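Local coordinates for CoA-binding domain-containing protein (Thermus thermophilus, PDB 1IUK), which is of unknown function but probably binds coenzyme A through a Rossmann-like domain, at residues A8-A13 and K131-G136; H30-Y35 and I73-R78; V43-P48 and E54-E59; V98-G103 and E108-L113. One frame throughout, in Å; residues are numbered along the deposited sequence.

Overall arrangement
Helix 3-12 opens the chain, and helix 126-134 returns to it in interaction 1, so this contact closes a loop over nearly the whole protein. The other three lie within that loop. Interaction 2 sets helix 28-38 against strand 73-76 of the central parallel sheet. Interaction 3 falls within the loop of interaction 2 and packs the hairpin 54-59 on edge strand 42-46; the two touch where Phe56 meets Pro33. Interaction 4 follows in series and joins strand 98-100 to helix 107-115. It meets interaction 2 through neighbouring strands and through Asp75 and Gln101. Interactions 3 and 4 lie on opposite sides of the chain's centre.

Interaction 1: A8-A13 and K131-G136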
# COMPACT_ATOMS: atom_id res chain seq x y z
N ALA A 8 12.19 11.27 2.88
CA ALA A 8 13.30 10.35 3.14
C ALA A 8 12.78 8.92 3.11
O ALA A 8 13.44 8.01 2.61
CB ALA A 8 13.93 10.66 4.51
N TYR A 9 11.58 8.74 3.64
CA TYR A 9 10.98 7.42 3.68
C TYR A 9 10.63 6.88 2.28
O TYR A 9 10.98 5.75 1.93
CB TYR A 9 9.72 7.44 4.56
CG TYR A 9 9.28 6.05 4.91
CD1 TYR A 9 8.80 5.20 3.93
CD2 TYR A 9 9.48 5.53 6.20
CE1 TYR A 9 8.54 3.86 4.19
CE2 TYR A 9 9.22 4.19 6.47
CZ TYR A 9 8.76 3.36 5.46
OH TYR A 9 8.56 2.02 5.66
N LEU A 10 9.93 7.69 1.49
CA LEU A 10 9.54 7.25 0.15
C LEU A 10 10.73 7.06 -0.79
O LEU A 10 10.73 6.13 -1.60
CB LEU A 10 8.56 8.26 -0.45
CG LEU A 10 7.23 8.39 0.29
CD1 LEU A 10 6.38 9.44 -0.40
CD2 LEU A 10 6.50 7.06 0.32
N SER A 11 11.73 7.93 -0.70
CA SER A 11 12.89 7.82 -1.60
C SER A 11 13.75 6.61 -1.32
O SER A 11 14.37 6.05 -2.22
CB SER A 11 13.74 9.10 -1.54
OG SER A 11 14.26 9.33 -0.24
N GLN A 12 13.78 6.18 -0.06
CA GLN A 12 14.57 5.02 0.31
C GLN A 12 13.84 3.69 0.06
O GLN A 12 14.48 2.67 -0.20
CB GLN A 12 14.98 5.16 1.79
CG GLN A 12 16.24 4.40 2.12
CD GLN A 12 15.93 2.97 2.48
OE1 GLN A 12 14.93 2.69 3.17
NE2 GLN A 12 16.77 2.04 2.03
N ALA A 13 12.51 3.73 0.11
CA ALA A 13 11.68 2.54 -0.11
C ALA A 13 11.84 1.90 -1.49
O ALA A 13 12.11 2.58 -2.48
CB ALA A 13 10.21 2.89 0.12
N LYS A 131 4.18 12.73 -6.31
CA LYS A 131 4.39 13.81 -7.27
C LYS A 131 4.72 15.10 -6.54
O LYS A 131 5.67 15.78 -6.90
CB LYS A 131 3.15 14.02 -8.12
CG LYS A 131 3.04 13.04 -9.25
CD LYS A 131 1.69 13.17 -9.94
CE LYS A 131 1.65 12.29 -11.17
NZ LYS A 131 0.66 12.79 -12.17
N ARG A 132 3.94 15.43 -5.52
CA ARG A 132 4.15 16.66 -4.76
C ARG A 132 5.47 16.77 -4.02
O ARG A 132 6.00 17.87 -3.83
CB ARG A 132 3.03 16.86 -3.75
CG ARG A 132 3.28 18.01 -2.78
CD ARG A 132 2.23 18.05 -1.67
NE ARG A 132 2.48 17.02 -0.67
CZ ARG A 132 3.28 17.17 0.38
NH1 ARG A 132 3.44 16.16 1.24
NH2 ARG A 132 3.91 18.31 0.59
N LEU A 133 5.99 15.64 -3.57
CA LEU A 133 7.23 15.63 -2.81
C LEU A 133 8.48 15.56 -3.67
O LEU A 133 9.54 16.07 -3.27
CB LEU A 133 7.23 14.46 -1.82
CG LEU A 133 6.33 14.56 -0.59
CD1 LEU A 133 6.18 13.18 0.08
CD2 LEU A 133 6.90 15.58 0.38
N PHE A 134 8.37 14.95 -4.84
CA PHE A 134 9.51 14.78 -5.73
C PHE A 134 9.52 15.57 -7.03
O PHE A 134 10.38 15.34 -7.88
CB PHE A 134 9.70 13.29 -6.02
CG PHE A 134 9.92 12.47 -4.79
CD1 PHE A 134 8.95 11.58 -4.34
CD2 PHE A 134 11.06 12.65 -4.02
CE1 PHE A 134 9.11 10.89 -3.15
CE2 PHE A 134 11.23 11.97 -2.83
CZ PHE A 134 10.25 11.09 -2.39
N ARG A 135 8.57 16.48 -7.19
CA ARG A 135 8.49 17.30 -8.39
C ARG A 135 8.05 18.72 -8.04
O ARG A 135 8.41 19.68 -8.73
CB ARG A 135 7.52 16.68 -9.41
CG ARG A 135 7.25 15.20 -9.18
CD ARG A 135 7.54 14.39 -10.43
NE ARG A 135 8.31 13.18 -10.13
CZ ARG A 135 8.30 12.09 -10.89
NH1 ARG A 135 7.56 12.06 -12.00
NH2 ARG A 135 9.03 11.03 -10.55
N GLY A 136 7.27 18.85 -6.97
CA GLY A 136 6.80 20.15 -6.53
C GLY A 136 5.30 20.35 -6.55
O GLY A 136 4.76 20.97 -5.61
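Phe134 and Leu10 carry most of this contact, with Ser11 at its margin. The Phe134 ring reaches from the last turn of helix 126-134 to the end of helix 3-12. Its CG lies anti to the carbonyl carbon (chi1 -59°), which directs the ring toward the other helix. Leu10 CB meets the ring at its edge, near the ring plane, with CB 3.8 Å from Phe134 CE1. Leu10 CD1 extends past the same corner and lies 3.8 Å from Leu133 CD1. The two leucine side chains cross at about a right angle there. Ser11 flanks the other side of the ring tip, its CB 4.0 Å from Phe134 CE2. Its hydroxyl takes no part across the contact; OG bonds to the carbonyl O of Arg7 one turn earlier. Leu133 CB lies above one face of the Phe134 ring, offset toward the rim. No hydrogen bond crosses between the segments, so they meet by apolar packing alone. An alanine in place of Phe134 would probably leave Leu10 CB and the CB of Ser11 without their shared partner and open a gap between the helices. Nearby, Arg132 forms a salt bridge with Asp3 of the first helix. This is helix-helix packing of the N- and C-terminal helices beside the Rossmann-like sheet, where Leu10 also touches Ile73 of strand 73-76.

Interaction 2: H30-Y35 and I73-R78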
# COMPACT_ATOMS: atom_id res chain seq x y z
N HIS A 30 -5.38 0.44 -9.73
CA HIS A 30 -4.62 -0.09 -10.84
C HIS A 30 -3.68 0.99 -11.35
O HIS A 30 -2.48 0.77 -11.48
CB HIS A 30 -5.50 -0.55 -11.99
CG HIS A 30 -4.72 -1.16 -13.11
ND1 HIS A 30 -4.55 -2.52 -13.23
CD2 HIS A 30 -3.96 -0.60 -14.08
CE1 HIS A 30 -3.73 -2.78 -14.24
NE2 HIS A 30 -3.36 -1.63 -14.77
N TYR A 31 -4.22 2.18 -11.60
CA TYR A 31 -3.37 3.24 -12.13
C TYR A 31 -2.39 3.88 -11.15
O TYR A 31 -1.34 4.37 -11.58
CB TYR A 31 -4.21 4.30 -12.87
CG TYR A 31 -5.11 5.19 -12.05
CD1 TYR A 31 -4.59 6.21 -11.26
CD2 TYR A 31 -6.51 5.05 -12.13
CE1 TYR A 31 -5.44 7.08 -10.56
CE2 TYR A 31 -7.36 5.92 -11.44
CZ TYR A 31 -6.82 6.93 -10.66
OH TYR A 31 -7.65 7.77 -9.96
N VAL A 32 -2.68 3.86 -9.85
CA VAL A 32 -1.74 4.43 -8.88
C VAL A 32 -0.53 3.48 -8.84
O VAL A 32 0.63 3.92 -8.92
CB VAL A 32 -2.38 4.61 -7.49
CG1 VAL A 32 -1.30 4.88 -6.44
CG2 VAL A 32 -3.36 5.77 -7.52
N PRO A 33 -0.77 2.18 -8.70
CA PRO A 33 0.35 1.23 -8.67
C PRO A 33 1.18 1.31 -9.97
O PRO A 33 2.40 1.09 -9.98
CB PRO A 33 -0.34 -0.13 -8.52
CG PRO A 33 -1.66 0.18 -7.92
CD PRO A 33 -2.07 1.50 -8.47
N ARG A 34 0.50 1.60 -11.07
CA ARG A 34 1.14 1.73 -12.37
C ARG A 34 2.15 2.87 -12.33
O ARG A 34 3.30 2.73 -12.76
CB ARG A 34 0.08 2.01 -13.44
CG ARG A 34 0.23 1.19 -14.69
CD ARG A 34 -0.42 1.89 -15.87
NE ARG A 34 0.32 1.64 -17.10
CZ ARG A 34 0.82 2.60 -17.88
NH1 ARG A 34 0.66 3.88 -17.54
NH2 ARG A 34 1.48 2.28 -18.98
N TYR A 35 1.72 4.01 -11.81
CA TYR A 35 2.58 5.18 -11.68
C TYR A 35 3.80 4.86 -10.82
O TYR A 35 4.93 5.22 -11.15
CB TYR A 35 1.81 6.32 -11.04
CG TYR A 35 2.69 7.45 -10.55
CD1 TYR A 35 3.19 7.46 -9.25
CD2 TYR A 35 3.04 8.51 -11.39
CE1 TYR A 35 4.00 8.50 -8.79
CE2 TYR A 35 3.85 9.56 -10.95
CZ TYR A 35 4.33 9.55 -9.65
OH TYR A 35 5.11 10.58 -9.19
N ILE A 73 6.31 -0.36 1.97
CA ILE A 73 5.07 0.39 2.03
C ILE A 73 3.89 -0.49 1.66
O ILE A 73 3.94 -1.21 0.65
CB ILE A 73 5.07 1.58 1.03
CG1 ILE A 73 6.26 2.50 1.32
CG2 ILE A 73 3.73 2.34 1.11
CD1 ILE A 73 6.33 3.72 0.42
N LEU A 74 2.85 -0.47 2.49
CA LEU A 74 1.64 -1.23 2.18
C LEU A 74 0.62 -0.18 1.75
O LEU A 74 0.11 0.57 2.58
CB LEU A 74 1.13 -2.01 3.40
CG LEU A 74 -0.16 -2.81 3.12
CD1 LEU A 74 0.13 -3.94 2.17
CD2 LEU A 74 -0.75 -3.32 4.41
N ASP A 75 0.37 -0.10 0.44
CA ASP A 75 -0.59 0.86 -0.12
C ASP A 75 -1.94 0.15 -0.11
O ASP A 75 -2.16 -0.80 -0.86
CB ASP A 75 -0.18 1.20 -1.56
CG ASP A 75 -0.81 2.49 -2.07
OD1 ASP A 75 -1.34 3.30 -1.28
OD2 ASP A 75 -0.74 2.69 -3.31
N VAL A 76 -2.82 0.62 0.78
CA VAL A 76 -4.13 0.01 0.98
C VAL A 76 -5.29 0.68 0.26
O VAL A 76 -5.60 1.85 0.48
CB VAL A 76 -4.46 -0.03 2.51
CG1 VAL A 76 -5.74 -0.82 2.75
CG2 VAL A 76 -3.30 -0.66 3.28
N PHE A 77 -5.94 -0.10 -0.60
CA PHE A 77 -7.09 0.39 -1.35
C PHE A 77 -8.40 -0.25 -0.85
O PHE A 77 -9.48 0.10 -1.33
CB PHE A 77 -6.91 0.09 -2.84
CG PHE A 77 -5.89 0.98 -3.52
CD1 PHE A 77 -6.28 2.18 -4.11
CD2 PHE A 77 -4.55 0.61 -3.57
CE1 PHE A 77 -5.34 3.01 -4.74
CE2 PHE A 77 -3.60 1.43 -4.19
CZ PHE A 77 -4.00 2.63 -4.78
N ARG A 78 -8.31 -1.18 0.11
CA ARG A 78 -9.52 -1.83 0.63
C ARG A 78 -10.29 -0.85 1.51
O ARG A 78 -9.70 -0.08 2.26
CB ARG A 78 -9.15 -3.10 1.39
CG ARG A 78 -8.24 -4.03 0.58
CD ARG A 78 -8.95 -5.26 0.06
NE ARG A 78 -10.33 -5.01 -0.32
CZ ARG A 78 -11.38 -5.66 0.18
NH1 ARG A 78 -11.21 -6.63 1.07
NH2 ARG A 78 -12.60 -5.36 -0.23
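Val32 and Phe77 form the tight part of this contact. Val32 CB lies 3.7 Å from Phe77 CZ, the far corner of the ring. Val32 CG1 reaches the same corner at 3.9 Å from CZ, in the plane of the ring, so the valine meets an edge and not a face. CG1 is placed there by a first torsion that sets it anti to the backbone N (chi1 166°) and turns it toward the strand. The same methyl also approaches the carboxylate of Asp75, with CG1 3.9 Å from OD2. The Val32 and Asp75 side chains cross at about a right angle. This contact is van der Waals only, and the other carboxylate oxygen, OD1, is hydrogen-bonded to Gln101 NE2. The contact is helix-on-sheet packing of a Rossmann-like fold: helix 28-38 lies over the parallel sheet, and strand 73-76 is its middle strand. The packing is looser at Pro33. Its CD stands 4.3 Å from Phe77 CZ and comes to the ring obliquely. Pro33 also rests on Val18 of strand 15-19, which Phe77 touches as well. Its backbone N cannot bond to the preceding turn, and the helix kinks there. Of the touching residues, Val32, Pro33 and Asp75 are buried; Phe77 alone is partly exposed, so the solvent side lies at the phenylalanine.

Interaction 3: V43-P48 and E54-E59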
# COMPACT_ATOMS: atom_id res chain seq x y z
N VAL A 43 6.32 -3.09 -7.22
CA VAL A 43 4.95 -3.17 -6.74
C VAL A 43 4.50 -4.62 -6.74
O VAL A 43 4.62 -5.33 -7.74
CB VAL A 43 4.00 -2.30 -7.60
CG1 VAL A 43 4.46 -0.86 -7.59
CG2 VAL A 43 3.97 -2.82 -9.02
N LEU A 44 4.00 -5.05 -5.58
CA LEU A 44 3.54 -6.41 -5.38
C LEU A 44 2.03 -6.40 -5.19
O LEU A 44 1.53 -5.98 -4.15
CB LEU A 44 4.23 -7.01 -4.16
CG LEU A 44 5.75 -6.89 -4.16
CD1 LEU A 44 6.32 -7.35 -2.82
CD2 LEU A 44 6.32 -7.70 -5.31
N PRO A 45 1.29 -6.85 -6.22
CA PRO A 45 -0.18 -6.88 -6.13
C PRO A 45 -0.75 -7.97 -5.20
O PRO A 45 -0.37 -9.14 -5.29
CB PRO A 45 -0.61 -7.07 -7.58
CG PRO A 45 0.50 -7.91 -8.17
CD PRO A 45 1.76 -7.36 -7.52
N VAL A 46 -1.66 -7.57 -4.32
CA VAL A 46 -2.30 -8.51 -3.41
C VAL A 46 -3.82 -8.32 -3.48
O VAL A 46 -4.34 -7.26 -3.16
CB VAL A 46 -1.84 -8.33 -1.94
CG1 VAL A 46 -2.47 -9.41 -1.05
CG2 VAL A 46 -0.32 -8.44 -1.84
N ASN A 47 -4.53 -9.35 -3.93
CA ASN A 47 -5.98 -9.30 -4.03
C ASN A 47 -6.46 -10.69 -4.40
O ASN A 47 -6.16 -11.20 -5.48
CB ASN A 47 -6.43 -8.31 -5.12
CG ASN A 47 -7.90 -7.94 -4.99
OD1 ASN A 47 -8.68 -8.66 -4.37
ND2 ASN A 47 -8.28 -6.81 -5.57
N PRO A 48 -7.21 -11.33 -3.50
CA PRO A 48 -7.71 -12.67 -3.78
C PRO A 48 -8.56 -12.67 -5.04
O PRO A 48 -8.62 -13.67 -5.76
CB PRO A 48 -8.51 -13.03 -2.54
CG PRO A 48 -8.80 -11.74 -1.87
CD PRO A 48 -7.66 -10.83 -2.19
N GLU A 54 -1.41 -11.74 -13.66
CA GLU A 54 -0.25 -10.85 -13.66
C GLU A 54 -0.67 -9.39 -13.62
O GLU A 54 -1.35 -8.89 -14.52
CB GLU A 54 0.61 -11.11 -14.89
CG GLU A 54 2.05 -10.65 -14.75
CD GLU A 54 2.65 -10.23 -16.08
OE1 GLU A 54 3.26 -9.14 -16.15
OE2 GLU A 54 2.52 -10.99 -17.07
N LEU A 55 -0.28 -8.70 -12.55
CA LEU A 55 -0.59 -7.29 -12.41
C LEU A 55 0.70 -6.57 -12.13
O LEU A 55 1.48 -6.98 -11.28
CB LEU A 55 -1.58 -7.06 -11.25
CG LEU A 55 -3.06 -7.42 -11.44
CD1 LEU A 55 -3.85 -6.88 -10.28
CD2 LEU A 55 -3.59 -6.83 -12.72
N PHE A 56 0.95 -5.49 -12.87
CA PHE A 56 2.16 -4.70 -12.68
C PHE A 56 3.43 -5.52 -12.86
O PHE A 56 4.43 -5.29 -12.18
CB PHE A 56 2.14 -4.04 -11.31
CG PHE A 56 0.79 -3.51 -10.93
CD1 PHE A 56 0.09 -2.68 -11.81
CD2 PHE A 56 0.18 -3.88 -9.74
CE1 PHE A 56 -1.19 -2.25 -11.52
CE2 PHE A 56 -1.10 -3.45 -9.43
CZ PHE A 56 -1.79 -2.63 -10.32
N GLY A 57 3.38 -6.49 -13.77
CA GLY A 57 4.54 -7.33 -14.04
C GLY A 57 4.75 -8.44 -13.03
O GLY A 57 5.68 -9.24 -13.16
N GLU A 58 3.88 -8.51 -12.03
CA GLU A 58 3.98 -9.52 -10.99
C GLU A 58 2.68 -10.32 -10.85
O GLU A 58 1.60 -9.81 -11.15
CB GLU A 58 4.31 -8.86 -9.65
CG GLU A 58 5.69 -8.24 -9.58
CD GLU A 58 6.81 -9.26 -9.76
OE1 GLU A 58 6.53 -10.47 -9.93
OE2 GLU A 58 7.99 -8.86 -9.74
N GLU A 59 2.79 -11.56 -10.39
CA GLU A 59 1.60 -12.37 -10.19
C GLU A 59 0.94 -11.95 -8.88
O GLU A 59 1.61 -11.87 -7.85
CB GLU A 59 1.96 -13.86 -10.13
CG GLU A 59 0.78 -14.80 -9.94
CD GLU A 59 1.09 -16.24 -10.33
OE1 GLU A 59 1.29 -16.49 -11.54
OE2 GLU A 59 1.14 -17.11 -9.43
O HOH W 1 6.27 -4.44 -10.09
O HOH W 2 2.31 -10.14 -5.75
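Strand 43-46 runs beside a short hairpin, 54-59, whose type I' turn spans Leu55 to Glu58 and is closed by hydrogen bonds in both directions between those two residues. No direct hydrogen bond crosses from strand to hairpin. Instead, two waters bridge the backbones. Water 1 donates to Val43 O and to Phe56 O. Water 2 donates to Pro45 O at 2.9 Å and to Glu59 O at 2.8 Å. Pro45 is the centre of the side-chain packing, and its ring atoms divide the work. Its CB meets Leu55 CB at 3.8 Å and Phe56 CD2 at 3.9 Å. Its CG lies 3.4 Å from Leu55 O, and its CD lies 3.6 Å from Glu58 CB. The Pro45 and Glu58 side chains cross at about a right angle. Glu58 CG sits anti to its own carbonyl carbon (chi1 -67°), close to Val43 O at 3.6 Å. The Glu58 chain then bends at chi2, and its carboxylate forms a salt bridge with Arg42. Phe56 lies across Val43 at about a right angle, and Leu55 CB sits above one face of its ring, toward the rim. Replacing Pro45 with a glycine would probably open a gap against Leu55 and Glu58 and leave Phe56 CD2 without the CB on which it rests. Beyond the contact, Phe56 also packs on His30 and Pro33 of helix 28-38. The structure is a beta hairpin laid against the edge strand of a Rossmann-like parallel sheet.

Interaction 4: V98-G103 and E108-L113; sequences VWLQSG and EFEKAL
A beta-alpha-beta unit of the Rossmann-like fold holds this contact: strand 98-100 leads through helix 107-115 to strand 120-122, and the helix packs on the strand before it. The short axes of strand 98-100 and helix 108-113 run nearly antiparallel, at 165°, and approach to 11.1 Å. Side chains from both elements meet across this distance. Val98 and Leu113 make the closest approach. Leu113 CD1 sits over the branch of the valine, 3.6 Å from Val98 CG1 and equally near CB and CG2. The two side chains cross at about a right angle. Leu113 also packs on Val90 and Leu91 of helix 87-93, so it is held between that helix and the sheet. Phe109 lies one helical turn earlier. Its CG is anti to the backbone N (chi1 -178°), which brings the ring toward the strand. Val98 CG1 stands at the edge of this ring, at a loose 4.5 Å from Phe109 CE2. Leu100 CD2 approaches the same corner obliquely, 4.1 Å from Phe109 CE2. The two methyls of Leu100 thus serve different partners, since CD1 turns to Glu110. No hydrogen bond joins the two segments. The Glu110 carboxylate is tied near the start of its own helix: OE1 forms a salt bridge with Arg105, and OE2 accepts a hydrogen bond from His106 N. Its aliphatic part meets the strand, with Glu110 CG 3.9 Å from Leu100 CD1.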
# COMPACT_ATOMS: atom_id res chain seq x y z
N VAL A 98 2.19 1.90 6.59
CA VAL A 98 0.87 1.57 6.04
C VAL A 98 0.26 2.86 5.51
O VAL A 98 0.16 3.86 6.22
CB VAL A 98 -0.06 0.94 7.10
CG1 VAL A 98 -1.50 0.87 6.57
CG2 VAL A 98 0.43 -0.46 7.42
N TRP A 99 -0.14 2.81 4.25
CA TRP A 99 -0.71 3.96 3.56
C TRP A 99 -2.16 3.70 3.18
O TRP A 99 -2.43 2.90 2.28
CB TRP A 99 0.11 4.23 2.28
CG TRP A 99 -0.18 5.53 1.59
CD1 TRP A 99 -1.30 5.85 0.85
CD2 TRP A 99 0.64 6.71 1.59
NE1 TRP A 99 -1.22 7.14 0.41
CE2 TRP A 99 -0.04 7.70 0.85
CE3 TRP A 99 1.89 7.02 2.15
CZ2 TRP A 99 0.48 8.98 0.65
CZ3 TRP A 99 2.41 8.30 1.96
CH2 TRP A 99 1.70 9.27 1.21
N LEU A 100 -3.10 4.36 3.85
CA LEU A 100 -4.50 4.18 3.51
C LEU A 100 -4.86 5.18 2.41
O LEU A 100 -4.72 6.40 2.59
CB LEU A 100 -5.39 4.43 4.73
CG LEU A 100 -5.08 3.56 5.95
CD1 LEU A 100 -6.13 3.84 7.04
CD2 LEU A 100 -5.06 2.07 5.55
N GLN A 101 -5.31 4.66 1.27
CA GLN A 101 -5.65 5.51 0.14
C GLN A 101 -6.85 6.44 0.39
O GLN A 101 -7.51 6.36 1.42
CB GLN A 101 -5.88 4.64 -1.09
CG GLN A 101 -4.57 4.13 -1.70
CD GLN A 101 -3.83 5.22 -2.47
OE1 GLN A 101 -4.44 5.98 -3.23
NE2 GLN A 101 -2.52 5.31 -2.27
N SER A 102 -7.10 7.33 -0.56
CA SER A 102 -8.19 8.30 -0.46
C SER A 102 -9.55 7.72 -0.05
O SER A 102 -9.98 6.68 -0.55
CB SER A 102 -8.34 9.03 -1.80
OG SER A 102 -7.15 9.73 -2.12
N GLY A 103 -10.22 8.42 0.86
CA GLY A 103 -11.53 7.97 1.33
C GLY A 103 -11.50 6.78 2.27
O GLY A 103 -12.53 6.14 2.50
N GLU A 108 -10.03 2.36 14.82
CA GLU A 108 -9.51 1.18 15.50
C GLU A 108 -8.35 0.57 14.73
O GLU A 108 -7.31 0.25 15.31
CB GLU A 108 -10.62 0.13 15.69
CG GLU A 108 -10.07 -1.28 15.95
CD GLU A 108 -10.99 -2.14 16.79
OE1 GLU A 108 -12.23 -1.96 16.71
OE2 GLU A 108 -10.48 -3.01 17.54
N PHE A 109 -8.53 0.41 13.42
CA PHE A 109 -7.49 -0.18 12.59
C PHE A 109 -6.21 0.66 12.68
O PHE A 109 -5.11 0.12 12.78
CB PHE A 109 -7.97 -0.25 11.14
CG PHE A 109 -6.98 -0.89 10.20
CD1 PHE A 109 -6.91 -2.28 10.09
CD2 PHE A 109 -6.13 -0.10 9.42
CE1 PHE A 109 -6.00 -2.88 9.21
CE2 PHE A 109 -5.22 -0.69 8.54
CZ PHE A 109 -5.15 -2.08 8.43
N GLU A 110 -6.38 1.97 12.64
CA GLU A 110 -5.24 2.88 12.70
C GLU A 110 -4.58 2.85 14.07
O GLU A 110 -3.36 2.89 14.18
CB GLU A 110 -5.68 4.29 12.35
CG GLU A 110 -6.10 4.44 10.88
CD GLU A 110 -6.72 5.78 10.58
OE1 GLU A 110 -6.11 6.80 10.99
OE2 GLU A 110 -7.80 5.83 9.96
N LYS A 111 -5.41 2.77 15.11
CA LYS A 111 -4.90 2.72 16.47
C LYS A 111 -4.12 1.43 16.69
O LYS A 111 -3.08 1.45 17.35
CB LYS A 111 -6.04 2.82 17.49
CG LYS A 111 -5.57 2.76 18.95
CD LYS A 111 -6.60 2.08 19.86
CE LYS A 111 -6.26 2.25 21.34
NZ LYS A 111 -5.71 3.61 21.65
N ALA A 112 -4.61 0.32 16.15
CA ALA A 112 -3.92 -0.95 16.32
C ALA A 112 -2.54 -0.94 15.68
O ALA A 112 -1.59 -1.53 16.21
CB ALA A 112 -4.75 -2.09 15.74
N LEU A 113 -2.43 -0.28 14.53
CA LEU A 113 -1.14 -0.21 13.84
C LEU A 113 -0.16 0.68 14.63
O LEU A 113 1.03 0.36 14.76
CB LEU A 113 -1.32 0.33 12.42
CG LEU A 113 -1.95 -0.65 11.40
CD1 LEU A 113 -2.00 0.05 10.03
CD2 LEU A 113 -1.15 -1.95 11.32